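Local coordinates for rhamnosidase B (Bacillus sp., PDB 2OKX), which hydrolyses terminal alpha-L-rhamnose from rhamnosides, probably with inversion, as a family 78 glycoside hydrolase, at residues Y104-G109 / S233-N238; T342-E347 / R355-D360; H361-A366 / A381-P386. All blocks are in the same frame, centred on the assembly; numbering follows the deposited sequence.

Contact 1: residues Y104-G109 / S233-N238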
# COMPACT_ATOMS: atom_id res chain seq x y z
N TYR A 104 3.29 6.00 9.16
CA TYR A 104 3.28 7.21 9.98
C TYR A 104 3.12 6.85 11.45
O TYR A 104 2.25 6.06 11.82
CB TYR A 104 2.14 8.14 9.55
CG TYR A 104 1.87 9.26 10.54
CD1 TYR A 104 0.84 9.15 11.48
CD2 TYR A 104 2.68 10.39 10.58
CE1 TYR A 104 0.62 10.16 12.43
CE2 TYR A 104 2.48 11.40 11.53
CZ TYR A 104 1.45 11.27 12.45
OH TYR A 104 1.26 12.26 13.38
N LEU A 105 3.98 7.42 12.30
CA LEU A 105 3.90 7.18 13.74
C LEU A 105 3.37 8.46 14.37
O LEU A 105 3.94 9.53 14.18
CB LEU A 105 5.27 6.82 14.31
CG LEU A 105 5.79 5.41 13.99
CD1 LEU A 105 6.26 5.33 12.54
CD2 LEU A 105 6.94 5.07 14.93
N ARG A 106 2.27 8.34 15.10
CA ARG A 106 1.64 9.49 15.73
C ARG A 106 2.62 10.40 16.48
O ARG A 106 3.40 9.94 17.32
CB ARG A 106 0.54 9.06 16.69
CG ARG A 106 -0.37 10.21 17.11
CD ARG A 106 -1.29 9.86 18.27
NE ARG A 106 -2.22 10.95 18.53
CZ ARG A 106 -3.12 10.96 19.51
NH1 ARG A 106 -3.21 9.93 20.34
NH2 ARG A 106 -3.93 12.00 19.64
N GLY A 107 2.57 11.68 16.14
CA GLY A 107 3.40 12.67 16.79
C GLY A 107 2.43 13.74 17.27
O GLY A 107 1.70 13.53 18.24
N ARG A 108 2.40 14.87 16.58
CA ARG A 108 1.48 15.95 16.92
C ARG A 108 1.40 16.87 15.70
O ARG A 108 2.33 16.93 14.90
CB ARG A 108 1.98 16.72 18.14
CG ARG A 108 3.32 17.41 17.97
CD ARG A 108 3.74 18.15 19.25
NE ARG A 108 2.80 19.20 19.62
CZ ARG A 108 2.93 19.98 20.69
NH1 ARG A 108 2.02 20.92 20.95
NH2 ARG A 108 3.96 19.83 21.51
N GLY A 109 0.27 17.56 15.56
CA GLY A 109 0.11 18.46 14.43
C GLY A 109 1.23 19.47 14.39
O GLY A 109 1.64 20.00 15.42
N SER A 233 -5.65 2.46 21.27
CA SER A 233 -5.16 1.89 20.02
C SER A 233 -4.79 2.95 18.98
O SER A 233 -4.17 2.63 17.96
CB SER A 233 -6.19 0.93 19.42
OG SER A 233 -7.35 1.62 18.98
N VAL A 234 -5.16 4.21 19.22
CA VAL A 234 -4.83 5.29 18.30
C VAL A 234 -3.33 5.56 18.27
O VAL A 234 -2.80 6.14 17.31
CB VAL A 234 -5.53 6.62 18.70
CG1 VAL A 234 -7.05 6.46 18.64
CG2 VAL A 234 -5.08 7.04 20.10
N ASN A 235 -2.64 5.14 19.32
CA ASN A 235 -1.20 5.37 19.42
C ASN A 235 -0.29 4.34 18.76
O ASN A 235 0.93 4.48 18.79
CB ASN A 235 -0.82 5.54 20.89
CG ASN A 235 -1.53 6.72 21.54
OD1 ASN A 235 -1.42 7.85 21.07
ND2 ASN A 235 -2.27 6.45 22.60
N HIS A 236 -0.87 3.30 18.18
CA HIS A 236 -0.06 2.28 17.51
C HIS A 236 -0.86 1.65 16.38
O HIS A 236 -2.05 1.92 16.23
CB HIS A 236 0.38 1.19 18.49
CG HIS A 236 -0.75 0.35 19.00
ND1 HIS A 236 -1.37 0.58 20.21
CD2 HIS A 236 -1.40 -0.70 18.43
CE1 HIS A 236 -2.35 -0.29 20.37
NE2 HIS A 236 -2.39 -1.08 19.31
N ALA A 237 -0.20 0.81 15.58
CA ALA A 237 -0.87 0.16 14.46
C ALA A 237 -0.80 -1.35 14.58
O ALA A 237 -0.78 -2.06 13.57
CB ALA A 237 -0.25 0.62 13.14
N ASN A 238 -0.74 -1.85 15.81
CA ASN A 238 -0.72 -3.29 16.03
C ASN A 238 -2.16 -3.75 16.10
O ASN A 238 -3.06 -2.98 16.43
CB ASN A 238 -0.04 -3.64 17.36
CG ASN A 238 1.41 -3.24 17.40
OD1 ASN A 238 2.18 -3.56 16.49
ND2 ASN A 238 1.80 -2.55 18.47
O HOH W 1 -4.40 8.64 23.30
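The guanidinium of Arg106 meets the side-chain amide of Asn235 at its edge, and the two planes lie only 18° apart. Asn235 OD1 sits near the guanidinium plane and accepts from Arg106 NH1 at 2.8 Å. The bond is moderately bent, and NH1 is tilted 32° from the carbonyl plane of the amide. A water also lies at the guanidinium edge. It accepts a 3.1 Å bond from Asn235 ND2 and a weak, longer one from Arg106 NH1, so it bridges the two groups beside the direct bond. Val234 CG2 approaches Arg106 NH1 obliquely, at 3.5 Å. The Arg106 chain reaches across because it is extended from CG to NE, with CG anti to the backbone N (chi1 -166°). Arg106 NE has its own partner, Ser18 OG. A methionine in place of Arg106 would probably leave Asn235 OD1 without this donor and Ser18 OG without its bond from NE. Within 104-109, Gly107 N donates to Tyr104 OH, which also bonds Asp47. The contact is small, 136 Å² buried, and joins the N-terminal domain to domain D2. A charged donor meets a neutral amide here, so the link is one direct bond and a water bridge, and Asn235 does not neutralise the arginine's charge.

Contact 2: residues T342-E347 / R355-D360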
# COMPACT_ATOMS: atom_id res chain seq x y z
N THR A 342 -15.96 -2.46 27.06
CA THR A 342 -15.29 -3.57 26.40
C THR A 342 -15.04 -4.67 27.44
O THR A 342 -14.24 -4.49 28.35
CB THR A 342 -13.95 -3.09 25.81
OG1 THR A 342 -14.18 -1.92 25.02
CG2 THR A 342 -13.31 -4.17 24.95
N PHE A 343 -15.72 -5.80 27.29
CA PHE A 343 -15.60 -6.90 28.24
C PHE A 343 -14.18 -7.42 28.42
O PHE A 343 -13.78 -7.77 29.52
CB PHE A 343 -16.54 -8.04 27.85
CG PHE A 343 -17.99 -7.64 27.81
CD1 PHE A 343 -18.60 -7.31 26.60
CD2 PHE A 343 -18.73 -7.55 28.98
CE1 PHE A 343 -19.94 -6.89 26.56
CE2 PHE A 343 -20.06 -7.13 28.96
CZ PHE A 343 -20.67 -6.80 27.75
N ASP A 344 -13.42 -7.47 27.33
CA ASP A 344 -12.04 -7.92 27.37
C ASP A 344 -11.36 -7.44 26.09
O ASP A 344 -12.03 -7.16 25.10
CB ASP A 344 -11.97 -9.45 27.49
CG ASP A 344 -10.58 -9.93 27.86
OD1 ASP A 344 -9.74 -9.10 28.26
OD2 ASP A 344 -10.32 -11.15 27.76
N GLN A 345 -10.04 -7.35 26.12
CA GLN A 345 -9.30 -6.88 24.95
C GLN A 345 -7.86 -7.35 25.00
O GLN A 345 -7.43 -7.97 25.97
CB GLN A 345 -9.32 -5.36 24.90
CG GLN A 345 -8.89 -4.73 26.21
CD GLN A 345 -8.87 -3.22 26.17
OE1 GLN A 345 -7.90 -2.62 25.70
NE2 GLN A 345 -9.94 -2.60 26.64
N SER A 346 -7.11 -7.03 23.95
CA SER A 346 -5.71 -7.40 23.88
C SER A 346 -5.05 -6.77 22.67
O SER A 346 -5.72 -6.39 21.71
CB SER A 346 -5.56 -8.93 23.83
OG SER A 346 -6.15 -9.47 22.67
N GLU A 347 -3.73 -6.65 22.73
CA GLU A 347 -2.94 -6.08 21.64
C GLU A 347 -2.00 -7.18 21.20
O GLU A 347 -1.34 -7.82 22.03
CB GLU A 347 -2.14 -4.87 22.14
CG GLU A 347 -1.16 -4.32 21.12
CD GLU A 347 -0.43 -3.10 21.63
OE1 GLU A 347 -0.49 -2.85 22.85
OE2 GLU A 347 0.21 -2.39 20.82
N ARG A 355 -0.72 -11.71 26.50
CA ARG A 355 -2.02 -12.18 26.92
C ARG A 355 -3.02 -12.00 25.78
O ARG A 355 -3.05 -10.95 25.13
CB ARG A 355 -2.47 -11.38 28.14
CG ARG A 355 -3.91 -11.62 28.55
CD ARG A 355 -4.28 -10.70 29.69
NE ARG A 355 -5.63 -10.16 29.51
CZ ARG A 355 -5.96 -9.31 28.54
NH1 ARG A 355 -5.06 -8.88 27.68
NH2 ARG A 355 -7.21 -8.88 28.45
N ARG A 356 -3.83 -13.02 25.54
CA ARG A 356 -4.83 -12.96 24.48
C ARG A 356 -6.23 -12.76 25.07
O ARG A 356 -6.54 -13.26 26.15
CB ARG A 356 -4.81 -14.25 23.65
CG ARG A 356 -3.42 -14.65 23.15
CD ARG A 356 -2.76 -13.53 22.35
NE ARG A 356 -1.35 -13.79 22.10
CZ ARG A 356 -0.88 -14.82 21.39
NH1 ARG A 356 -1.73 -15.69 20.85
NH2 ARG A 356 0.42 -14.98 21.23
N MET A 357 -7.06 -12.03 24.34
CA MET A 357 -8.43 -11.75 24.77
C MET A 357 -9.23 -13.05 24.88
O MET A 357 -9.06 -13.96 24.07
CB MET A 357 -9.10 -10.83 23.75
CG MET A 357 -10.60 -10.67 23.95
SD MET A 357 -11.38 -9.80 22.56
CE MET A 357 -11.68 -11.17 21.46
N GLN A 358 -10.09 -13.12 25.88
CA GLN A 358 -10.95 -14.29 26.06
C GLN A 358 -12.39 -13.83 25.85
O GLN A 358 -12.70 -12.65 26.04
CB GLN A 358 -10.76 -14.91 27.45
CG GLN A 358 -9.61 -15.92 27.49
CD GLN A 358 -9.46 -16.61 28.83
OE1 GLN A 358 -8.89 -17.70 28.92
NE2 GLN A 358 -9.96 -15.98 29.89
N THR A 359 -13.26 -14.74 25.44
CA THR A 359 -14.65 -14.38 25.19
C THR A 359 -15.64 -15.10 26.10
O THR A 359 -16.70 -15.52 25.65
CB THR A 359 -15.02 -14.68 23.72
OG1 THR A 359 -14.95 -16.09 23.50
CG2 THR A 359 -14.05 -13.98 22.78
N ASP A 360 -15.29 -15.22 27.37
CA ASP A 360 -16.17 -15.91 28.32
C ASP A 360 -16.77 -15.01 29.39
O ASP A 360 -17.42 -15.51 30.31
CB ASP A 360 -15.41 -17.06 28.99
CG ASP A 360 -14.17 -16.59 29.73
OD1 ASP A 360 -13.55 -17.42 30.42
OD2 ASP A 360 -13.82 -15.39 29.63
O HOH W 2 -2.06 -10.41 22.52
O HOH W 3 -1.77 -8.69 25.39
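Asp344 and Arg355 come from opposite directions, each with CG anti to its own backbone N (chi1 -167° and 170°). The arginine chain then bends at chi3, which turns the guanidinium edge toward Asp344 and Gln345 O. Arg355 NH2 makes a salt bridge to Asp344 OD1; the modelled 2.5 Å is unusually short and its exact value doubtful. Arg355 NH2 also donates to Gln345 O at 2.7 Å, and NH1 adds a weak bond to that oxygen. The carboxylate is used at both ends. Asp344 OD2 takes a nearly straight bond, 175°, from Gln358 N at 2.7 Å, on the anti side but well out of the carboxylate plane. OD1 is also met from above that plane by Gln345 N. These bonds would limit rotation of the carboxylate. Further along, Ser346 OG packs 3.4 Å from Met357 CB, and Met357 CG lies 3.9 Å from Asp344 OD2. Two waters lie between Glu347 O and Arg355 O and could bridge them. Side chains largely join 342-347 to the loop that leads to helix 362-370. On the sheet side, strand 240-252 pairs with 345-347, and Ser241 touches both Ser346 and Met357. Met357 also reaches Thr306 of strand 297-309.

Contact 3: residues H361-A366 / A381-P386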
# COMPACT_ATOMS: atom_id res chain seq x y z
N HIS A 361 -16.58 -13.70 29.29
CA HIS A 361 -17.14 -12.80 30.29
C HIS A 361 -18.63 -13.10 30.46
O HIS A 361 -19.39 -13.08 29.49
CB HIS A 361 -16.92 -11.35 29.89
CG HIS A 361 -17.22 -10.38 30.99
ND1 HIS A 361 -18.49 -10.15 31.47
CD2 HIS A 361 -16.40 -9.59 31.73
CE1 HIS A 361 -18.44 -9.27 32.45
NE2 HIS A 361 -17.19 -8.91 32.63
N PRO A 362 -19.07 -13.36 31.70
CA PRO A 362 -20.48 -13.66 32.01
C PRO A 362 -21.53 -12.72 31.44
O PRO A 362 -22.58 -13.17 30.96
CB PRO A 362 -20.49 -13.71 33.54
CG PRO A 362 -19.38 -12.78 33.92
CD PRO A 362 -18.30 -13.16 32.94
N ASP A 363 -21.28 -11.42 31.48
CA ASP A 363 -22.25 -10.48 30.95
C ASP A 363 -22.29 -10.54 29.43
O ASP A 363 -23.36 -10.44 28.83
CB ASP A 363 -21.93 -9.06 31.44
CG ASP A 363 -22.12 -8.91 32.93
OD1 ASP A 363 -23.12 -9.45 33.46
OD2 ASP A 363 -21.29 -8.25 33.59
N TYR A 364 -21.13 -10.71 28.81
CA TYR A 364 -21.07 -10.81 27.36
C TYR A 364 -21.89 -12.01 26.88
O TYR A 364 -22.61 -11.91 25.90
CB TYR A 364 -19.61 -10.96 26.90
CG TYR A 364 -19.47 -11.44 25.47
CD1 TYR A 364 -18.97 -12.72 25.20
CD2 TYR A 364 -19.83 -10.63 24.40
CE1 TYR A 364 -18.85 -13.17 23.88
CE2 TYR A 364 -19.71 -11.07 23.08
CZ TYR A 364 -19.22 -12.35 22.83
OH TYR A 364 -19.11 -12.79 21.53
N ARG A 365 -21.78 -13.12 27.60
CA ARG A 365 -22.50 -14.34 27.24
C ARG A 365 -24.00 -14.33 27.49
O ARG A 365 -24.77 -14.94 26.74
CB ARG A 365 -21.89 -15.54 27.97
CG ARG A 365 -20.48 -15.91 27.52
CD ARG A 365 -20.48 -16.42 26.09
NE ARG A 365 -19.14 -16.78 25.64
CZ ARG A 365 -18.86 -17.32 24.46
NH1 ARG A 365 -19.84 -17.58 23.60
NH2 ARG A 365 -17.61 -17.61 24.14
N ALA A 366 -24.43 -13.63 28.53
CA ALA A 366 -25.85 -13.58 28.86
C ALA A 366 -26.59 -12.44 28.18
O ALA A 366 -27.72 -12.60 27.73
CB ALA A 366 -26.02 -13.47 30.38
N ALA A 381 -26.33 -1.39 32.18
CA ALA A 381 -26.00 0.02 31.98
C ALA A 381 -24.52 0.38 32.10
O ALA A 381 -24.02 1.22 31.36
CB ALA A 381 -26.82 0.87 32.95
N SER A 382 -23.83 -0.26 33.04
CA SER A 382 -22.41 0.01 33.25
C SER A 382 -21.56 -0.31 32.01
O SER A 382 -20.47 0.23 31.85
CB SER A 382 -21.89 -0.80 34.44
OG SER A 382 -22.11 -2.19 34.25
N TRP A 383 -22.07 -1.18 31.15
CA TRP A 383 -21.34 -1.56 29.94
C TRP A 383 -21.75 -0.77 28.70
O TRP A 383 -21.03 -0.76 27.70
CB TRP A 383 -21.52 -3.06 29.66
CG TRP A 383 -20.89 -3.96 30.67
CD1 TRP A 383 -21.54 -4.73 31.60
CD2 TRP A 383 -19.49 -4.23 30.84
NE1 TRP A 383 -20.63 -5.45 32.34
CE2 TRP A 383 -19.37 -5.17 31.89
CE3 TRP A 383 -18.33 -3.77 30.20
CZ2 TRP A 383 -18.13 -5.65 32.32
CZ3 TRP A 383 -17.10 -4.25 30.63
CH2 TRP A 383 -17.01 -5.18 31.68
N VAL A 384 -22.91 -0.11 28.76
CA VAL A 384 -23.42 0.66 27.63
C VAL A 384 -22.74 2.03 27.55
O VAL A 384 -22.92 2.87 28.43
CB VAL A 384 -24.94 0.85 27.74
CG1 VAL A 384 -25.50 1.44 26.46
CG2 VAL A 384 -25.59 -0.48 28.05
N LYS A 385 -21.96 2.24 26.49
CA LYS A 385 -21.23 3.49 26.30
C LYS A 385 -21.64 4.25 25.04
O LYS A 385 -22.05 3.66 24.05
CB LYS A 385 -19.73 3.21 26.21
CG LYS A 385 -19.21 2.10 27.12
CD LYS A 385 -19.06 2.57 28.55
CE LYS A 385 -18.38 1.49 29.39
NZ LYS A 385 -17.05 1.12 28.81
N PRO A 386 -21.53 5.59 25.06
CA PRO A 386 -21.89 6.36 23.88
C PRO A 386 -20.79 6.18 22.83
O PRO A 386 -19.65 5.86 23.18
CB PRO A 386 -21.97 7.79 24.41
CG PRO A 386 -20.90 7.79 25.46
CD PRO A 386 -21.14 6.48 26.17
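The rings of His361 and Trp383 and the carboxylate of Asp363 carry this contact. The ring pair is offset edge-to-face: the edge of Trp383 is turned toward the face of His361. The centroid of the imidazole and that of the six-membered indole ring are 5.0 Å apart, with planes at 84°. Within the ring pair, Trp383 CZ2 comes nearest, 3.4 Å from His361 NE2.

The hydrogen bond across the contact runs from Trp383 NE1 to Asp363 OD2, 3.1 Å and bent to 145°. The indole N-H comes from above the carboxylate plane, and the acceptor is tilted from the ring plane of the tryptophan. Thus the indole donates to one residue of the helix start and packs against another.

His361 is the N-cap, and its ND1 accepts the capping bond from Asp363 N at 3.1 Å, near the imidazole plane. The histidine torsion (chi1 -168°, CG anti to the backbone N) swings the ring to meet both Asp363 N and the tryptophan. With ND1 as acceptor, a neutral imidazole protonated on NE2 is likely.

Phe343 meets both rings and also touches Asp363, completing a small aromatic cluster. The arrangement is a histidine N-cap on helix 362-370, packed against the tryptophan just before strand 384-386 in domain D2.

Overall arrangement
The contacts follow one another along the chain and lie on the same side of its centre. Contact 1 ties the N-terminal domain to domain D2; contacts 2 and 3 lie within the latter. Contacts 1 and 2 have centres 22 Å apart and meet where Asn238 ND2 lies 2.8 Å from Glu347 OE2, a probable hydrogen bond. Contacts 2 and 3 are closer, 14 Å between centres. There Phe343 CE2 packs 3.5 Å from Trp383 CD2, and the loop of contact 2 runs straight into helix 362-370. Contacts 1 and 3 do not touch; their nearest atoms are about 13 Å apart. None of these segments includes Val423 or His522 of the calcium site, or any identified catalytic residue.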